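Local coordinates for putative glucarate dehydratase (Pseudomonas fluorescens, PDB 4IT1), which probably catalyses the magnesium-dependent dehydration of D-glucarate to 5-dehydro-4-deoxy-D-glucarate, as a member of the enolase superfamily, at residues L191-I196 and I228-K233; T252-A257 and H281-L286; M23-V28 and V138-L143; I65-S70 and L404-D409. All blocks are in the same frame, centred on the assembly; numbering follows the deposited sequence.

From the N terminus, contact 3 opens first, at 23-28, and contact 4 opens at 65-70 before contact 3 closes at 138-143, so the two loops cross. They also touch, through Asp142 and Leu67, and both involve the three-stranded sheet of the N-terminal capping domain. Contacts 1 and 2 follow in series, 191-196 with 228-233 and 252-257 with 281-286, each closing a short loop between successive helices outside the barrel; their centres lie about 22 Å apart. Both nest inside the long loop that contact 4 completes at 404-409, where the chain returns from the barrel to the capping domain. Contacts 1 and 2 lie across the chain's centre from contacts 3 and 4.

Contact 1 of 4, residues L191-I196 and I228-K233; sequences LNEQQI and IKALKK
Ile196 and Leu231 join two successive outer helices, 193-207 and 221-234, of the modified (β/α) barrel found in the mandelate racemase family. This is the buried, better-enclosed side. Ile196 CG2 rests on the isobutyl end of Leu231, 3.8 Å from its CD1. The two side chains cross obliquely, and Leu231 reaches the neighbouring helix because its CG stands beside the backbone N, anti to the carbonyl carbon (chi1 -82°). Both side chains also press on Leu170 of barrel strand 163-170, so the pair packs where helices and barrel wall meet.

Toward the solvent the contact is close but narrow, a single pair: Glu193 CB meets Ala230 CB at 3.6 Å, where the helices come nearest, with CA atoms 6.1 Å apart. From there the Glu193 chain bends at chi2 (-79°), leading its end away from this alanine; the side chain also touches His223 and Ala226.

A capping box between Asn192 and Gln195 starts helix 193-207. Its return half is weak, Asn192 N to Gln195 OE1 at 2.9 Å, and the same oxygen also accepts from Leu191 N at 2.8 Å. The stronger half runs nearly straight on to the N-cap side chain, Gln195 N lying 3.0 Å from Asn192 OD1.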
loop_
_atom_site.group_PDB
_atom_site.type_symbol
_atom_site.label_atom_id
_atom_site.label_comp_id
_atom_site.label_asym_id
_atom_site.label_seq_id
_atom_site.Cartn_x
_atom_site.Cartn_y
_atom_site.Cartn_z
ATOM N N LEU A 191 2.286 -3.742 -42.500
ATOM C CA LEU A 191 2.363 -2.326 -42.814
ATOM C C LEU A 191 1.067 -1.812 -43.444
ATOM O O LEU A 191 0.998 -0.657 -43.883
ATOM C CB LEU A 191 3.551 -2.051 -43.747
ATOM C CG LEU A 191 4.942 -2.555 -43.332
ATOM C CD1 LEU A 191 5.926 -2.458 -44.493
ATOM C CD2 LEU A 191 5.466 -1.823 -42.100
ATOM N N ASN A 192 0.052 -2.674 -43.509
ATOM C CA ASN A 192 -1.302 -2.243 -43.881
ATOM C C ASN A 192 -2.406 -2.960 -43.094
ATOM O O ASN A 192 -2.140 -3.912 -42.345
ATOM C CB ASN A 192 -1.536 -2.297 -45.406
ATOM C CG ASN A 192 -1.513 -3.711 -45.975
ATOM O OD1 ASN A 192 -1.669 -4.708 -45.260
ATOM N ND2 ASN A 192 -1.335 -3.797 -47.286
ATOM N N GLU A 193 -3.639 -2.488 -43.266
ATOM C CA GLU A 193 -4.784 -2.981 -42.501
ATOM C C GLU A 193 -4.952 -4.487 -42.644
ATOM O O GLU A 193 -5.158 -5.189 -41.650
ATOM C CB GLU A 193 -6.076 -2.220 -42.847
ATOM C CG GLU A 193 -6.277 -1.832 -44.306
ATOM C CD GLU A 193 -5.487 -0.599 -44.713
ATOM O OE1 GLU A 193 -4.247 -0.689 -44.806
ATOM O OE2 GLU A 193 -6.105 0.456 -44.970
ATOM N N GLN A 194 -4.825 -4.975 -43.875
ATOM C CA GLN A 194 -4.916 -6.402 -44.177
ATOM C C GLN A 194 -3.933 -7.245 -43.360
ATOM O O GLN A 194 -4.315 -8.254 -42.763
ATOM C CB GLN A 194 -4.695 -6.624 -45.673
ATOM C CG GLN A 194 -5.034 -8.019 -46.165
ATOM C CD GLN A 194 -5.164 -8.083 -47.674
ATOM O OE1 GLN A 194 -5.743 -7.192 -48.299
ATOM N NE2 GLN A 194 -4.631 -9.144 -48.269
ATOM N N GLN A 195 -2.677 -6.813 -43.318
ATOM C CA GLN A 195 -1.612 -7.569 -42.653
ATOM C C GLN A 195 -1.722 -7.499 -41.132
ATOM O O GLN A 195 -1.316 -8.431 -40.428
ATOM C CB GLN A 195 -0.241 -7.058 -43.103
ATOM C CG GLN A 195 0.038 -7.229 -44.588
ATOM C CD GLN A 195 1.083 -6.260 -45.119
ATOM O OE1 GLN A 195 1.169 -5.108 -44.689
ATOM N NE2 GLN A 195 1.874 -6.722 -46.076
ATOM N N ILE A 196 -2.257 -6.383 -40.637
ATOM C CA ILE A 196 -2.489 -6.196 -39.199
ATOM C C ILE A 196 -3.680 -7.032 -38.721
ATOM O O ILE A 196 -3.575 -7.752 -37.720
ATOM C CB ILE A 196 -2.622 -4.691 -38.819
ATOM C CG1 ILE A 196 -1.248 -4.107 -38.456
ATOM C CG2 ILE A 196 -3.570 -4.477 -37.645
ATOM C CD1 ILE A 196 -0.621 -4.687 -37.196
ATOM N N ILE A 228 -7.240 0.705 -37.487
ATOM C CA ILE A 228 -8.147 0.481 -36.362
ATOM C C ILE A 228 -9.561 0.180 -36.861
ATOM O O ILE A 228 -10.194 -0.762 -36.385
ATOM C CB ILE A 228 -8.141 1.663 -35.373
ATOM C CG1 ILE A 228 -6.878 1.615 -34.520
ATOM C CG2 ILE A 228 -9.362 1.628 -34.461
ATOM C CD1 ILE A 228 -6.401 2.989 -34.118
ATOM N N LYS A 229 -10.039 0.975 -37.817
ATOM C CA LYS A 229 -11.332 0.743 -38.470
ATOM C C LYS A 229 -11.438 -0.706 -38.949
ATOM O O LYS A 229 -12.402 -1.409 -38.621
ATOM C CB LYS A 229 -11.529 1.686 -39.664
ATOM C CG LYS A 229 -11.422 3.172 -39.355
ATOM C CD LYS A 229 -12.721 3.749 -38.826
ATOM C CE LYS A 229 -12.603 5.252 -38.660
ATOM N NZ LYS A 229 -13.608 5.754 -37.686
ATOM N N ALA A 230 -10.433 -1.143 -39.708
ATOM C CA ALA A 230 -10.387 -2.497 -40.247
ATOM C C ALA A 230 -10.411 -3.558 -39.139
ATOM O O ALA A 230 -11.054 -4.600 -39.290
ATOM C CB ALA A 230 -9.170 -2.669 -41.143
ATOM N N LEU A 231 -9.726 -3.284 -38.030
ATOM C CA LEU A 231 -9.762 -4.161 -36.858
ATOM C C LEU A 231 -11.136 -4.202 -36.174
ATOM O O LEU A 231 -11.549 -5.252 -35.673
ATOM C CB LEU A 231 -8.701 -3.747 -35.836
ATOM C CG LEU A 231 -7.265 -4.218 -36.052
ATOM C CD1 LEU A 231 -6.314 -3.381 -35.207
ATOM C CD2 LEU A 231 -7.126 -5.693 -35.714
ATOM N N LYS A 232 -11.816 -3.053 -36.141
ATOM C CA LYS A 232 -13.163 -2.934 -35.567
ATOM C C LYS A 232 -14.173 -3.663 -36.455
ATOM O O LYS A 232 -15.082 -4.340 -35.960
ATOM C CB LYS A 232 -13.554 -1.457 -35.421
ATOM C CG LYS A 232 -14.857 -1.198 -34.677
ATOM C CD LYS A 232 -15.418 0.173 -35.039
ATOM C CE LYS A 232 -16.732 0.475 -34.329
ATOM N NZ LYS A 232 -16.548 0.796 -32.881
ATOM N N LYS A 233 -13.997 -3.508 -37.766
ATOM C CA LYS A 233 -14.794 -4.203 -38.763
ATOM C C LYS A 233 -14.579 -5.710 -38.654
ATOM O O LYS A 233 -15.544 -6.472 -38.605
ATOM C CB LYS A 233 -14.436 -3.706 -40.165
ATOM C CG LYS A 233 -15.377 -4.182 -41.258
ATOM C CD LYS A 233 -14.937 -3.669 -42.619
ATOM C CE LYS A 233 -15.792 -4.264 -43.726
ATOM N NZ LYS A 233 -15.437 -3.712 -45.060
#

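Contact 2 of 4, residues T252-A257 and H281-L286; sequences TSIRMA and HKRTGL
Ile254 and Ala257, one turn apart on helix 250-260, form the apolar ridge met by the end of helix 274-284 and the loop that follows. Both helices lie on the outside of the barrel, and the contact sits at the protein surface.

His281 comes first and works within its own segment: ND1 donates to Leu286 O at 2.8 Å, with the oxygen in the plane of the imidazole, which fixes the ring's rotation and ties the departing chain back onto the last helical turn. Arg283 makes the outermost contact. Its chain is bent at chi2 and chi3; the two side chains, Arg283 and Ile254, cross at about a right angle, and Ile254 CD1 sits over one face of the guanidinium, 3.5 Å from Arg283 NH2. Thr284 turns its methyl to the same isoleucine, more loosely, with CG2 4.4 Å from Ile254 CG1. Its hydroxyl faces the backbone instead: OG1 is bonded to Leu280 O and accepts from Leu286 N at 3.0 Å, an ST turn. Gly285 leaves the helix with positive phi (78°), and Leu286 then swings back inward to place CD1 3.6 Å from Ala257 CB. Leu286 and Ala257 also share Tyr267 of barrel strand 266-268 as a floor.

Across the interface, then, the grip is dispersive: methyl on methyl inside, methyl on a cationic plane outside. Directional bonds are spent on shaping the helix end, which sets the Thr284 and Leu286 side chains against their neighbour.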
loop_
_atom_site.group_PDB
_atom_site.type_symbol
_atom_site.label_atom_id
_atom_site.label_comp_id
_atom_site.label_asym_id
_atom_site.label_seq_id
_atom_site.Cartn_x
_atom_site.Cartn_y
_atom_site.Cartn_z
ATOM N N THR A 252 -2.868 16.985 -33.729
ATOM C CA THR A 252 -2.966 15.688 -34.385
ATOM C C THR A 252 -3.846 14.747 -33.579
ATOM O O THR A 252 -4.764 14.129 -34.121
ATOM C CB THR A 252 -1.571 15.059 -34.575
ATOM O OG1 THR A 252 -0.831 15.839 -35.519
ATOM C CG2 THR A 252 -1.667 13.625 -35.090
ATOM N N SER A 253 -3.555 14.647 -32.285
ATOM C CA SER A 253 -4.338 13.840 -31.355
ATOM C C SER A 253 -5.821 14.186 -31.460
ATOM O O SER A 253 -6.681 13.302 -31.484
ATOM C CB SER A 253 -3.845 14.058 -29.917
ATOM O OG SER A 253 -2.639 13.353 -29.659
ATOM N N ILE A 254 -6.107 15.482 -31.528
ATOM C CA ILE A 254 -7.469 15.958 -31.667
ATOM C C ILE A 254 -8.086 15.546 -33.009
ATOM O O ILE A 254 -9.215 15.056 -33.027
ATOM C CB ILE A 254 -7.558 17.477 -31.420
ATOM C CG1 ILE A 254 -7.375 17.753 -29.923
ATOM C CG2 ILE A 254 -8.891 18.044 -31.915
ATOM C CD1 ILE A 254 -7.050 19.193 -29.593
ATOM N N ARG A 255 -7.342 15.723 -34.107
ATOM C CA ARG A 255 -7.825 15.358 -35.448
ATOM C C ARG A 255 -8.101 13.865 -35.566
ATOM O O ARG A 255 -9.069 13.459 -36.218
ATOM C CB ARG A 255 -6.852 15.798 -36.550
ATOM C CG ARG A 255 -6.807 17.301 -36.791
ATOM C CD ARG A 255 -6.183 17.659 -38.137
ATOM N NE ARG A 255 -4.782 17.244 -38.253
ATOM C CZ ARG A 255 -4.354 16.201 -38.965
ATOM N NH1 ARG A 255 -5.213 15.447 -39.643
ATOM N NH2 ARG A 255 -3.058 15.910 -39.000
ATOM N N MET A 256 -7.260 13.057 -34.925
ATOM C CA MET A 256 -7.434 11.610 -34.918
ATOM C C MET A 256 -8.659 11.183 -34.110
ATOM O O MET A 256 -9.442 10.335 -34.558
ATOM C CB MET A 256 -6.173 10.907 -34.415
ATOM C CG MET A 256 -4.938 11.106 -35.292
ATOM S SD MET A 256 -5.099 10.662 -37.041
ATOM C CE MET A 256 -5.472 12.248 -37.791
ATOM N N ALA A 257 -8.825 11.782 -32.931
ATOM C CA ALA A 257 -10.017 11.583 -32.103
ATOM C C ALA A 257 -11.304 11.793 -32.904
ATOM O O ALA A 257 -12.260 11.037 -32.752
ATOM C CB ALA A 257 -9.991 12.520 -30.908
ATOM N N HIS A 281 -7.435 15.781 -22.666
ATOM C CA HIS A 281 -8.611 15.315 -21.955
ATOM C C HIS A 281 -9.660 16.424 -21.842
ATOM O O HIS A 281 -10.797 16.226 -22.241
ATOM C CB HIS A 281 -8.252 14.755 -20.588
ATOM C CG HIS A 281 -9.444 14.361 -19.777
ATOM N ND1 HIS A 281 -10.148 13.197 -20.006
ATOM C CD2 HIS A 281 -10.065 14.982 -18.746
ATOM C CE1 HIS A 281 -11.144 13.113 -19.142
ATOM N NE2 HIS A 281 -11.120 14.186 -18.371
ATOM N N LYS A 282 -9.262 17.597 -21.349
ATOM C CA LYS A 282 -10.189 18.723 -21.211
ATOM C C LYS A 282 -10.915 18.991 -22.512
ATOM O O LYS A 282 -12.126 19.198 -22.524
ATOM C CB LYS A 282 -9.458 19.990 -20.757
ATOM C CG LYS A 282 -9.339 20.124 -19.248
ATOM C CD LYS A 282 -8.210 21.062 -18.853
ATOM C CE LYS A 282 -7.744 20.779 -17.432
ATOM N NZ LYS A 282 -6.316 21.147 -17.217
ATOM N N ARG A 283 -10.168 18.961 -23.608
ATOM C CA ARG A 283 -10.689 19.359 -24.905
ATOM C C ARG A 283 -11.577 18.312 -25.558
ATOM O O ARG A 283 -12.339 18.634 -26.462
ATOM C CB ARG A 283 -9.538 19.724 -25.846
ATOM C CG ARG A 283 -8.904 21.074 -25.551
ATOM C CD ARG A 283 -8.517 21.772 -26.839
ATOM N NE ARG A 283 -9.644 21.765 -27.768
ATOM C CZ ARG A 283 -9.565 22.083 -29.055
ATOM N NH1 ARG A 283 -10.659 22.032 -29.809
ATOM N NH2 ARG A 283 -8.400 22.446 -29.584
ATOM N N THR A 284 -11.473 17.065 -25.113
ATOM C CA THR A 284 -12.199 15.964 -25.749
ATOM C C THR A 284 -13.087 15.171 -24.784
ATOM O O THR A 284 -14.118 14.636 -25.186
ATOM C CB THR A 284 -11.241 14.962 -26.415
ATOM O OG1 THR A 284 -10.444 14.329 -25.407
ATOM C CG2 THR A 284 -10.338 15.651 -27.441
ATOM N N GLY A 285 -12.674 15.087 -23.521
ATOM C CA GLY A 285 -13.332 14.221 -22.545
ATOM C C GLY A 285 -12.938 12.754 -22.690
ATOM O O GLY A 285 -13.499 11.890 -22.015
ATOM N N LEU A 286 -11.967 12.469 -23.559
ATOM C CA LEU A 286 -11.526 11.087 -23.815
ATOM C C LEU A 286 -10.771 10.433 -22.653
ATOM O O LEU A 286 -10.063 11.125 -21.902
ATOM C CB LEU A 286 -10.679 11.024 -25.078
ATOM C CG LEU A 286 -11.461 11.167 -26.383
ATOM C CD1 LEU A 286 -10.495 11.314 -27.547
ATOM C CD2 LEU A 286 -12.415 9.997 -26.599
#

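Contact 3 of 4, residues M23-V28 and V138-L143; sequences MKITRV and VAFLDL
A single methyl, Ile25 CD1, presses unusually close to the Phe140 ring, 3.4 Å from CZ, a tight approach for two carbons. It belongs to the packing of helix 128-148 against the three-stranded antiparallel sheet in the N-terminal capping domain of this enolase-superfamily fold. The methyl comes in obliquely at the far end of the ring, with CE1 and CE2 at 3.8 and 3.9 Å from Ile25 CD1, and the two side chains cross at about a right angle. Phe140 does not leave the helix pointing straight at the strand. Its long ring does the reaching, set by an intermediate first torsion (chi1 -91°), and it also packs on Leu95 of helix 95-107.

The strand side has its own irregularity. Thr26 and Arg27 together face Glu59 of strand 50-60, a classic beta bulge, just after Ile25 has turned its side chain inward. On another side of the helix Asp142 is engaged by backbone: OD2 accepts from Leu67 N of strand 65-70, and OD1 from Leu402 N, so the same helix also holds the far edge of the sheet and the returning C-terminal part.

The second apolar step lies just ahead of strand 25-36. Met23 extends from a CG anti to the backbone N (chi1 177°), with the chain straight beyond, and meets Leu143 tip to tip. Leu143 also touches Ser60 and Tyr64. Met23 CE sits almost evenly between its two methyls, 3.7 Å from Leu143 CD2 and 3.8 Å from Leu143 CD1.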
loop_
_atom_site.group_PDB
_atom_site.type_symbol
_atom_site.label_atom_id
_atom_site.label_comp_id
_atom_site.label_asym_id
_atom_site.label_seq_id
_atom_site.Cartn_x
_atom_site.Cartn_y
_atom_site.Cartn_z
ATOM N N MET A 23 15.373 -18.197 8.820
ATOM C CA MET A 23 15.740 -18.710 7.497
ATOM C C MET A 23 16.567 -17.655 6.754
ATOM O O MET A 23 16.271 -16.461 6.848
ATOM C CB MET A 23 14.484 -19.065 6.708
ATOM C CG MET A 23 14.712 -19.544 5.283
ATOM S SD MET A 23 13.150 -19.401 4.396
ATOM C CE MET A 23 13.523 -20.087 2.790
ATOM N N LYS A 24 17.596 -18.095 6.026
ATOM C CA LYS A 24 18.580 -17.173 5.444
ATOM C C LYS A 24 19.037 -17.524 4.028
ATOM O O LYS A 24 19.045 -18.693 3.638
ATOM C CB LYS A 24 19.778 -17.011 6.388
ATOM C CG LYS A 24 19.532 -15.970 7.469
ATOM C CD LYS A 24 20.283 -16.238 8.759
ATOM C CE LYS A 24 19.925 -15.175 9.786
ATOM N NZ LYS A 24 20.568 -15.408 11.107
ATOM N N ILE A 25 19.395 -16.491 3.265
ATOM C CA ILE A 25 19.845 -16.647 1.880
ATOM C C ILE A 25 21.301 -17.095 1.843
ATOM O O ILE A 25 22.147 -16.548 2.555
ATOM C CB ILE A 25 19.713 -15.329 1.079
ATOM C CG1 ILE A 25 18.266 -14.828 1.093
ATOM C CG2 ILE A 25 20.190 -15.516 -0.359
ATOM C CD1 ILE A 25 18.118 -13.365 0.728
ATOM N N THR A 26 21.584 -18.083 0.999
ATOM C CA THR A 26 22.942 -18.606 0.859
ATOM C C THR A 26 23.557 -18.327 -0.515
ATOM O O THR A 26 24.775 -18.202 -0.635
ATOM C CB THR A 26 23.008 -20.128 1.144
ATOM O OG1 THR A 26 22.110 -20.831 0.270
ATOM C CG2 THR A 26 22.652 -20.419 2.597
ATOM N N ARG A 27 22.700 -18.284 -1.526
ATOM C CA ARG A 27 23.119 -18.185 -2.915
ATOM C C ARG A 27 22.355 -17.118 -3.717
ATOM O O ARG A 27 21.151 -16.985 -3.582
ATOM C CB ARG A 27 22.929 -19.546 -3.568
ATOM C CG ARG A 27 23.947 -19.898 -4.622
ATOM C CD ARG A 27 23.310 -19.857 -5.997
ATOM N NE ARG A 27 22.694 -21.125 -6.358
ATOM C CZ ARG A 27 23.080 -21.868 -7.386
ATOM N NH1 ARG A 27 24.081 -21.468 -8.157
ATOM N NH2 ARG A 27 22.466 -23.010 -7.649
ATOM N N VAL A 28 23.065 -16.380 -4.564
ATOM C CA VAL A 28 22.437 -15.448 -5.518
ATOM C C VAL A 28 23.088 -15.559 -6.899
ATOM O O VAL A 28 24.312 -15.532 -7.016
ATOM C CB VAL A 28 22.505 -13.977 -5.042
ATOM C CG1 VAL A 28 21.744 -13.073 -6.001
ATOM C CG2 VAL A 28 21.945 -13.821 -3.632
ATOM N N VAL A 138 10.721 -9.576 -5.989
ATOM C CA VAL A 138 9.978 -10.693 -6.562
ATOM C C VAL A 138 10.585 -12.031 -6.127
ATOM O O VAL A 138 9.866 -12.909 -5.651
ATOM C CB VAL A 138 9.872 -10.574 -8.102
ATOM C CG1 VAL A 138 9.276 -11.831 -8.725
ATOM C CG2 VAL A 138 9.040 -9.355 -8.478
ATOM N N ALA A 139 11.903 -12.167 -6.252
ATOM C CA ALA A 139 12.592 -13.399 -5.868
ATOM C C ALA A 139 12.495 -13.682 -4.373
ATOM O O ALA A 139 12.295 -14.830 -3.974
ATOM C CB ALA A 139 14.041 -13.358 -6.319
ATOM N N PHE A 140 12.634 -12.635 -3.557
ATOM C CA PHE A 140 12.433 -12.720 -2.107
ATOM C C PHE A 140 11.033 -13.217 -1.726
ATOM O O PHE A 140 10.875 -13.943 -0.745
ATOM C CB PHE A 140 12.626 -11.350 -1.468
ATOM C CG PHE A 140 14.028 -11.057 -1.027
ATOM C CD1 PHE A 140 15.089 -11.097 -1.927
ATOM C CD2 PHE A 140 14.280 -10.681 0.288
ATOM C CE1 PHE A 140 16.380 -10.795 -1.510
ATOM C CE2 PHE A 140 15.566 -10.381 0.711
ATOM C CZ PHE A 140 16.616 -10.431 -0.191
ATOM N N LEU A 141 10.021 -12.796 -2.483
ATOM C CA LEU A 141 8.640 -13.205 -2.215
ATOM C C LEU A 141 8.356 -14.591 -2.774
ATOM O O LEU A 141 7.698 -15.398 -2.116
ATOM C CB LEU A 141 7.632 -12.183 -2.750
ATOM C CG LEU A 141 7.543 -10.841 -2.010
ATOM C CD1 LEU A 141 6.748 -9.827 -2.818
ATOM C CD2 LEU A 141 6.952 -10.998 -0.616
ATOM N N ASP A 142 8.859 -14.863 -3.979
ATOM C CA ASP A 142 8.795 -16.203 -4.556
ATOM C C ASP A 142 9.461 -17.209 -3.626
ATOM O O ASP A 142 9.015 -18.350 -3.524
ATOM C CB ASP A 142 9.458 -16.253 -5.929
ATOM C CG ASP A 142 9.295 -17.608 -6.608
ATOM O OD1 ASP A 142 8.190 -18.187 -6.538
ATOM O OD2 ASP A 142 10.270 -18.095 -7.217
ATOM N N LEU A 143 10.513 -16.768 -2.939
ATOM C CA LEU A 143 11.191 -17.594 -1.953
ATOM C C LEU A 143 10.241 -17.917 -0.809
ATOM O O LEU A 143 9.984 -19.090 -0.523
ATOM C CB LEU A 143 12.429 -16.883 -1.400
ATOM C CG LEU A 143 13.650 -17.693 -0.948
ATOM C CD1 LEU A 143 14.150 -17.152 0.380
ATOM C CD2 LEU A 143 13.387 -19.187 -0.827
#

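Contact 4 of 4, residues I65-S70 and L404-D409; sequences IGLGES and LELDHD
Leu67 and Leu404 set the register between strand 65-70 and the loop 404-407, their CA atoms 8.2 Å apart. That spacing leaves room for side chains between the two backbones. Each is paired elsewhere: Gly66 and Gly68 bond to Ile58 and Ile56 of strand 50-60, while Glu405 and Asp407 bond to Lys383 and Val381.

Leu67 is the strand residue that carries the contact. Its CG stands beside the backbone N (chi1 -56°), and the fork then divides its methyls between two residues. CD1 lies against the Leu404 peptide, 3.6 Å from Leu404 O, and touches the side chain only loosely. CD2 packs on Leu406, 3.9 Å from Leu406 CG, as the two leucines lie alongside one another, running antiparallel. Leu404 also touches Met352 of helix 348-360, and Leu406 reaches Glu57, so this small core continues beyond the pair.

The loop then turns into helix 408-421. Asp407 is the N-cap, its OD1 accepting weakly from Asp409 N, and His408 ND1 donates back to Leu406 O at 3.3 Å, from well above the carbonyl plane.

A C-terminal segment returning from the barrel to pack on the N-terminal sheet is a hallmark of the enolase superfamily, whose capping domain is built from both ends of the chain.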
loop_
_atom_site.group_PDB
_atom_site.type_symbol
_atom_site.label_atom_id
_atom_site.label_comp_id
_atom_site.label_asym_id
_atom_site.label_seq_id
_atom_site.Cartn_x
_atom_site.Cartn_y
_atom_site.Cartn_z
ATOM N N ILE A 65 14.060 -22.214 -3.488
ATOM C CA ILE A 65 14.542 -21.358 -4.581
ATOM C C ILE A 65 13.511 -20.302 -5.027
ATOM O O ILE A 65 12.395 -20.640 -5.450
ATOM C CB ILE A 65 15.003 -22.203 -5.799
ATOM C CG1 ILE A 65 16.253 -23.025 -5.451
ATOM C CG2 ILE A 65 15.282 -21.318 -7.011
ATOM C CD1 ILE A 65 16.571 -24.138 -6.435
ATOM N N GLY A 66 13.905 -19.029 -4.930
ATOM C CA GLY A 66 13.108 -17.897 -5.424
ATOM C C GLY A 66 13.653 -17.319 -6.722
ATOM O O GLY A 66 14.861 -17.135 -6.866
ATOM N N LEU A 67 12.757 -17.025 -7.664
ATOM C CA LEU A 67 13.137 -16.564 -9.003
ATOM C C LEU A 67 12.797 -15.092 -9.288
ATOM O O LEU A 67 11.852 -14.539 -8.719
ATOM C CB LEU A 67 12.489 -17.444 -10.079
ATOM C CG LEU A 67 12.720 -18.957 -10.077
ATOM C CD1 LEU A 67 12.011 -19.562 -11.276
ATOM C CD2 LEU A 67 14.203 -19.307 -10.100
ATOM N N GLY A 68 13.571 -14.482 -10.192
ATOM C CA GLY A 68 13.362 -13.102 -10.647
ATOM C C GLY A 68 13.700 -12.876 -12.118
ATOM O O GLY A 68 14.476 -13.624 -12.714
ATOM N N GLU A 69 13.096 -11.846 -12.703
ATOM C CA GLU A 69 13.379 -11.428 -14.074
ATOM C C GLU A 69 13.380 -9.897 -14.114
ATOM O O GLU A 69 12.500 -9.258 -13.530
ATOM C CB GLU A 69 12.331 -11.986 -15.034
ATOM C CG GLU A 69 12.680 -11.860 -16.503
ATOM C CD GLU A 69 11.531 -12.230 -17.427
ATOM O OE1 GLU A 69 10.725 -13.124 -17.083
ATOM O OE2 GLU A 69 11.441 -11.629 -18.518
ATOM N N SER A 70 14.369 -9.310 -14.789
ATOM C CA SER A 70 14.483 -7.849 -14.854
ATOM C C SER A 70 15.115 -7.327 -16.145
ATOM O O SER A 70 15.128 -8.017 -17.164
ATOM C CB SER A 70 15.236 -7.310 -13.638
ATOM O OG SER A 70 15.000 -5.923 -13.497
ATOM N N LEU A 404 7.094 -22.045 -10.942
ATOM C CA LEU A 404 7.970 -22.138 -12.100
ATOM C C LEU A 404 9.358 -22.652 -11.715
ATOM O O LEU A 404 9.859 -22.379 -10.614
ATOM C CB LEU A 404 8.095 -20.774 -12.783
ATOM C CG LEU A 404 6.888 -20.091 -13.432
ATOM C CD1 LEU A 404 7.289 -18.689 -13.864
ATOM C CD2 LEU A 404 6.346 -20.880 -14.616
ATOM N N GLU A 405 9.975 -23.395 -12.634
ATOM C CA GLU A 405 11.319 -23.931 -12.410
ATOM C C GLU A 405 12.270 -23.620 -13.566
ATOM O O GLU A 405 11.905 -23.750 -14.739
ATOM C CB GLU A 405 11.263 -25.438 -12.117
ATOM C CG GLU A 405 10.821 -25.757 -10.691
ATOM C CD GLU A 405 10.590 -27.237 -10.434
ATOM O OE1 GLU A 405 10.671 -28.046 -11.383
ATOM O OE2 GLU A 405 10.319 -27.590 -9.267
ATOM N N LEU A 406 13.486 -23.202 -13.217
ATOM C CA LEU A 406 14.507 -22.853 -14.205
ATOM C C LEU A 406 15.039 -24.057 -14.963
ATOM O O LEU A 406 15.552 -25.004 -14.364
ATOM C CB LEU A 406 15.683 -22.130 -13.543
ATOM C CG LEU A 406 15.668 -20.604 -13.444
ATOM C CD1 LEU A 406 17.002 -20.138 -12.890
ATOM C CD2 LEU A 406 15.404 -19.946 -14.792
ATOM N N ASP A 407 14.909 -24.010 -16.284
ATOM C CA ASP A 407 15.588 -24.948 -17.167
ATOM C C ASP A 407 17.023 -24.447 -17.354
ATOM O O ASP A 407 17.287 -23.588 -18.206
ATOM C CB ASP A 407 14.845 -25.044 -18.507
ATOM C CG ASP A 407 15.391 -26.138 -19.423
ATOM O OD1 ASP A 407 16.526 -26.621 -19.211
ATOM O OD2 ASP A 407 14.675 -26.512 -20.375
ATOM N N HIS A 408 17.941 -24.980 -16.547
ATOM C CA HIS A 408 19.341 -24.538 -16.537
ATOM C C HIS A 408 20.069 -24.738 -17.865
ATOM O O HIS A 408 21.077 -24.075 -18.131
ATOM C CB HIS A 408 20.107 -25.230 -15.415
ATOM C CG HIS A 408 19.897 -24.613 -14.071
ATOM N ND1 HIS A 408 18.661 -24.560 -13.462
ATOM C CD2 HIS A 408 20.767 -24.035 -13.209
ATOM C CE1 HIS A 408 18.779 -23.970 -12.285
ATOM N NE2 HIS A 408 20.045 -23.642 -12.107
ATOM N N ASP A 409 19.556 -25.650 -18.689
ATOM C CA ASP A 409 20.080 -25.873 -20.038
ATOM C C ASP A 409 19.677 -24.743 -20.976
ATOM O O ASP A 409 20.522 -24.185 -21.676
ATOM C CB ASP A 409 19.608 -27.221 -20.600
ATOM C CG ASP A 409 20.287 -28.411 -19.933
ATOM O OD1 ASP A 409 20.991 -28.233 -18.911
ATOM O OD2 ASP A 409 20.109 -29.539 -20.442
#